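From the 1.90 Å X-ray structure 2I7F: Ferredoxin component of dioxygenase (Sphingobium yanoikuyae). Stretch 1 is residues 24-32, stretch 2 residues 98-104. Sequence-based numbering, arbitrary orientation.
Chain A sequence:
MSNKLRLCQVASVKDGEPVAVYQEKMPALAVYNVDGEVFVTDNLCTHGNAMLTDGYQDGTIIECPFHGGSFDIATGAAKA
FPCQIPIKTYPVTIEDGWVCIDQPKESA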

ATOM      1  N   GLU A  24       1.485   7.438 -13.334  1.00 23.81           N
ATOM      2  CA  GLU A  24       0.578   7.602 -14.448  1.00 25.19           C
ATOM      3  C   GLU A  24       0.114   6.289 -15.102  1.00 25.00           C
ATOM      4  O   GLU A  24      -1.010   6.212 -15.598  1.00 25.27           O
ATOM      5  CB  GLU A  24       1.109   8.610 -15.480  1.00 25.97           C
ATOM      6  CG  GLU A  24       2.444   8.293 -16.152  1.00 28.16           C
ATOM      7  CD  GLU A  24       2.909   9.450 -17.040  1.00 29.25           C
ATOM      8  OE1 GLU A  24       3.990  10.022 -16.745  1.00 35.71           O
ATOM      9  OE2 GLU A  24       2.199   9.795 -18.026  1.00 34.63           O
ATOM     10  N   LYS A  25       0.898   5.234 -15.041  1.00 24.49           N
ATOM     11  CA  LYS A  25       0.417   3.979 -15.637  1.00 25.52           C
ATOM     12  C   LYS A  25      -0.644   3.196 -14.782  1.00 25.03           C
ATOM     13  O   LYS A  25      -1.357   2.336 -15.288  1.00 25.07           O
ATOM     14  CB  LYS A  25       1.631   3.110 -16.037  1.00 26.11           C
ATOM     15  CG  LYS A  25       2.305   3.619 -17.332  1.00 27.88           C
ATOM     16  CD  LYS A  25       3.662   2.952 -17.637  1.00 28.43           C
ATOM     17  CE  LYS A  25       4.867   3.930 -17.492  1.00 30.67           C
ATOM     18  NZ  LYS A  25       6.009   3.600 -18.457  1.00 30.34           N
ATOM     19  N   MET A  26      -0.807   3.574 -13.521  1.00 23.61           N
ATOM     20  CA  MET A  26      -1.348   2.695 -12.520  1.00 22.80           C
ATOM     21  C   MET A  26      -2.555   3.247 -11.770  1.00 21.77           C
ATOM     22  O   MET A  26      -2.780   4.465 -11.722  1.00 21.56           O
ATOM     23  CB  MET A  26      -0.252   2.442 -11.490  1.00 22.48           C
ATOM     24  CG  MET A  26       1.020   1.846 -12.006  1.00 23.40           C
ATOM     25  SD  MET A  26       0.874   0.246 -12.790  1.00 21.83           S
ATOM     26  CE  MET A  26       0.357  -0.745 -11.414  1.00 17.41           C
ATOM     27  N   PRO A  27      -3.326   2.341 -11.146  1.00 20.84           N
ATOM     28  CA  PRO A  27      -4.268   2.781 -10.143  1.00 19.92           C
ATOM     29  C   PRO A  27      -3.539   3.443  -8.996  1.00 17.76           C
ATOM     30  O   PRO A  27      -2.377   3.169  -8.783  1.00 17.37           O
ATOM     31  CB  PRO A  27      -4.974   1.484  -9.687  1.00 20.42           C
ATOM     32  CG  PRO A  27      -4.345   0.373 -10.393  1.00 20.30           C
ATOM     33  CD  PRO A  27      -3.360   0.879 -11.365  1.00 21.20           C
ATOM     34  N   ALA A  28      -4.203   4.301  -8.248  1.00 17.31           N
ATOM     35  CA  ALA A  28      -3.561   4.909  -7.089  1.00 17.62           C
ATOM     36  C   ALA A  28      -2.874   3.796  -6.294  1.00 17.34           C
ATOM     37  O   ALA A  28      -3.456   2.716  -6.128  1.00 18.49           O
ATOM     38  CB  ALA A  28      -4.568   5.658  -6.218  1.00 16.54           C
ATOM     39  N   LEU A  29      -1.650   4.066  -5.812  1.00 17.16           N
ATOM     40  CA  LEU A  29      -0.815   3.091  -5.092  1.00 16.79           C
ATOM     41  C   LEU A  29      -0.479   3.591  -3.702  1.00 17.12           C
ATOM     42  O   LEU A  29      -0.455   4.776  -3.477  1.00 16.73           O
ATOM     43  CB  LEU A  29       0.480   2.829  -5.839  1.00 17.68           C
ATOM     44  CG  LEU A  29       0.393   2.223  -7.262  1.00 14.95           C
ATOM     45  CD1 LEU A  29       1.784   2.293  -7.883  1.00 15.79           C
ATOM     46  CD2 LEU A  29      -0.149   0.814  -7.251  1.00 13.47           C
ATOM     47  N   ALA A  30      -0.286   2.655  -2.777  1.00 16.99           N
ATOM     48  CA  ALA A  30       0.035   2.929  -1.402  1.00 16.10           C
ATOM     49  C   ALA A  30       1.343   2.231  -1.152  1.00 16.74           C
ATOM     50  O   ALA A  30       1.485   1.074  -1.446  1.00 15.52           O
ATOM     51  CB  ALA A  30      -1.014   2.411  -0.487  1.00 16.60           C
ATOM     52  N   VAL A  31       2.293   2.951  -0.568  1.00 17.18           N
ATOM     53  CA  VAL A  31       3.586   2.388  -0.195  1.00 16.86           C
ATOM     54  C   VAL A  31       3.763   2.410   1.336  1.00 18.15           C
ATOM     55  O   VAL A  31       3.536   3.431   1.988  1.00 17.90           O
ATOM     56  CB  VAL A  31       4.729   3.167  -0.878  1.00 18.18           C
ATOM     57  CG1 VAL A  31       6.084   2.475  -0.640  1.00 14.56           C
ATOM     58  CG2 VAL A  31       4.443   3.309  -2.353  1.00 16.47           C
ATOM     59  N   TYR A  32       4.170   1.258   1.892  1.00 17.67           N
ATOM     60  CA  TYR A  32       4.297   1.054   3.312  1.00 17.20           C
ATOM     61  C   TYR A  32       5.672   0.553   3.706  1.00 17.71           C
ATOM     62  O   TYR A  32       6.329  -0.159   2.950  1.00 16.27           O
ATOM     63  CB  TYR A  32       3.307   0.027   3.824  1.00 16.48           C
ATOM     64  CG  TYR A  32       1.919   0.099   3.293  1.00 15.45           C
ATOM     65  CD1 TYR A  32       1.629  -0.395   2.025  1.00 14.38           C
ATOM     66  CD2 TYR A  32       0.865   0.574   4.063  1.00 15.49           C
ATOM     67  CE1 TYR A  32       0.382  -0.403   1.541  1.00 17.01           C
ATOM     68  CE2 TYR A  32      -0.456   0.566   3.542  1.00 14.45           C
ATOM     69  CZ  TYR A  32      -0.679   0.067   2.295  1.00 15.78           C
ATOM     70  OH  TYR A  32      -1.958   0.038   1.720  1.00 18.02           O
ATOM     71  N   TRP A  98      15.273   3.810  -4.861  1.00 15.94           N
ATOM     72  CA  TRP A  98      13.839   3.918  -5.188  1.00 15.67           C
ATOM     73  C   TRP A  98      13.017   2.652  -4.931  1.00 15.09           C
ATOM     74  O   TRP A  98      13.431   1.549  -5.257  1.00 15.14           O
ATOM     75  CB  TRP A  98      13.639   4.363  -6.661  1.00 17.34           C
ATOM     76  CG  TRP A  98      14.053   5.755  -6.872  1.00 18.90           C
ATOM     77  CD1 TRP A  98      15.335   6.199  -7.064  1.00 19.18           C
ATOM     78  CD2 TRP A  98      13.213   6.930  -6.876  1.00 18.43           C
ATOM     79  NE1 TRP A  98      15.339   7.569  -7.180  1.00 20.58           N
ATOM     80  CE2 TRP A  98      14.059   8.044  -7.069  1.00 20.92           C
ATOM     81  CE3 TRP A  98      11.835   7.141  -6.779  1.00 19.58           C
ATOM     82  CZ2 TRP A  98      13.566   9.358  -7.164  1.00 20.92           C
ATOM     83  CZ3 TRP A  98      11.356   8.435  -6.847  1.00 20.21           C
ATOM     84  CH2 TRP A  98      12.215   9.527  -7.020  1.00 19.78           C
ATOM     85  N   VAL A  99      11.829   2.841  -4.378  1.00 16.44           N
ATOM     86  CA  VAL A  99      10.787   1.818  -4.347  1.00 15.58           C
ATOM     87  C   VAL A  99      10.229   1.629  -5.753  1.00 16.85           C
ATOM     88  O   VAL A  99       9.672   2.569  -6.334  1.00 17.13           O
ATOM     89  CB  VAL A  99       9.609   2.158  -3.395  1.00 15.70           C
ATOM     90  CG1 VAL A  99       8.614   1.043  -3.421  1.00 12.78           C
ATOM     91  CG2 VAL A  99      10.110   2.342  -1.957  1.00 11.27           C
ATOM     92  N   CYS A 100      10.414   0.422  -6.313  1.00 17.77           N
ATOM     93  CA  CYS A 100       9.893   0.103  -7.626  1.00 17.34           C
ATOM     94  C   CYS A 100       8.993  -1.110  -7.630  1.00 17.73           C
ATOM     95  O   CYS A 100       9.112  -2.001  -6.791  1.00 16.46           O
ATOM     96  CB  CYS A 100      11.026  -0.144  -8.644  1.00 17.30           C
ATOM     97  SG  CYS A 100      12.254   1.111  -8.837  1.00 16.04           S
ATOM     98  N   ILE A 101       8.122  -1.132  -8.641  1.00 19.21           N
ATOM     99  CA  ILE A 101       7.297  -2.280  -9.009  1.00 19.96           C
ATOM    100  C   ILE A 101       7.460  -2.508 -10.526  1.00 21.47           C
ATOM    101  O   ILE A 101       7.969  -1.660 -11.235  1.00 21.24           O
ATOM    102  CB  ILE A 101       5.802  -2.123  -8.609  1.00 19.61           C
ATOM    103  CG1 ILE A 101       5.118  -0.931  -9.319  1.00 19.69           C
ATOM    104  CG2 ILE A 101       5.680  -2.066  -7.065  1.00 16.73           C
ATOM    105  CD1 ILE A 101       3.565  -1.002  -9.363  1.00 18.71           C
ATOM    106  N   ASP A 102       7.051  -3.666 -10.994  1.00 22.75           N
ATOM    107  CA  ASP A 102       7.161  -3.994 -12.396  1.00 25.01           C
ATOM    108  C   ASP A 102       6.070  -3.251 -13.114  1.00 25.70           C
ATOM    109  O   ASP A 102       4.994  -3.063 -12.565  1.00 25.31           O
ATOM    110  CB  ASP A 102       6.998  -5.508 -12.628  1.00 25.79           C
ATOM    111  CG  ASP A 102       8.144  -6.346 -12.014  1.00 30.25           C
ATOM    112  OD1 ASP A 102       9.230  -5.816 -11.698  1.00 32.28           O
ATOM    113  OD2 ASP A 102       7.951  -7.581 -11.851  1.00 36.99           O
ATOM    114  N   GLN A 103       6.349  -2.804 -14.330  1.00 26.67           N
ATOM    115  CA  GLN A 103       5.288  -2.331 -15.231  1.00 28.66           C
ATOM    116  C   GLN A 103       4.387  -3.559 -15.527  1.00 29.15           C
ATOM    117  O   GLN A 103       4.890  -4.598 -15.948  1.00 29.08           O
ATOM    118  CB  GLN A 103       5.919  -1.786 -16.512  1.00 29.04           C
ATOM    119  CG  GLN A 103       5.581  -0.324 -16.863  1.00 30.60           C
ATOM    120  CD  GLN A 103       6.619   0.297 -17.821  1.00 30.18           C
ATOM    121  OE1 GLN A 103       7.844   0.265 -17.581  1.00 28.42           O
ATOM    122  NE2 GLN A 103       6.132   0.841 -18.909  1.00 33.74           N
ATOM    123  N   PRO A 104       3.081  -3.490 -15.241  1.00 30.83           N
ATOM    124  CA  PRO A 104       2.286  -4.717 -15.401  1.00 31.17           C
ATOM    125  C   PRO A 104       1.470  -4.706 -16.695  1.00 31.87           C
ATOM    126  O   PRO A 104       2.015  -4.418 -17.761  1.00 31.84           O
ATOM    127  CB  PRO A 104       1.350  -4.681 -14.179  1.00 32.52           C
ATOM    128  CG  PRO A 104       1.197  -3.142 -13.854  1.00 32.28           C
ATOM    129  CD  PRO A 104       2.238  -2.389 -14.739  1.00 31.43           C
TER

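Two stretches that include strands meet here without one clear hydrogen bond between them: the CA atoms of Leu29 and Ile101 stand 10.5 Å apart and those of Val31 and Val99 8.3 Å, too far for backbone pairing, so side chains must span the gap. The end-to-end directions differ by 140°, and the register runs accordingly, from Val31 beside Val99 to Lys25 beside Gln103.

In the buried part, Val31 CG1 lies 4.0 Å from Val99 CG1. Both valines are in the t rotamer and direct CA-to-CB toward the other stretch, so compact branched side chains suffice. Where the backbones are farther apart, longer residues fill the space: Ile101, with chi1 p and chi2 t, places CD1 4.0 Å from Leu29 CD1 and 3.8 Å from Met26 CE. Met26 adopts m at all three chi angles, and its flexible thioether chain also brings CE to 3.5 Å from Pro104 CG, linking the aliphatic cluster to the more exposed proline ring.

Alternation along strand 98-102 sends Val99 and Ile101 toward stretch 1, while Cys100 makes no contact with it. At the exposed end, the long side chain of Lys25 reaches Gln103, whose end comes nearer although its CA-to-CB bond points sideways. The contact buries 310 Å², summed over both sides.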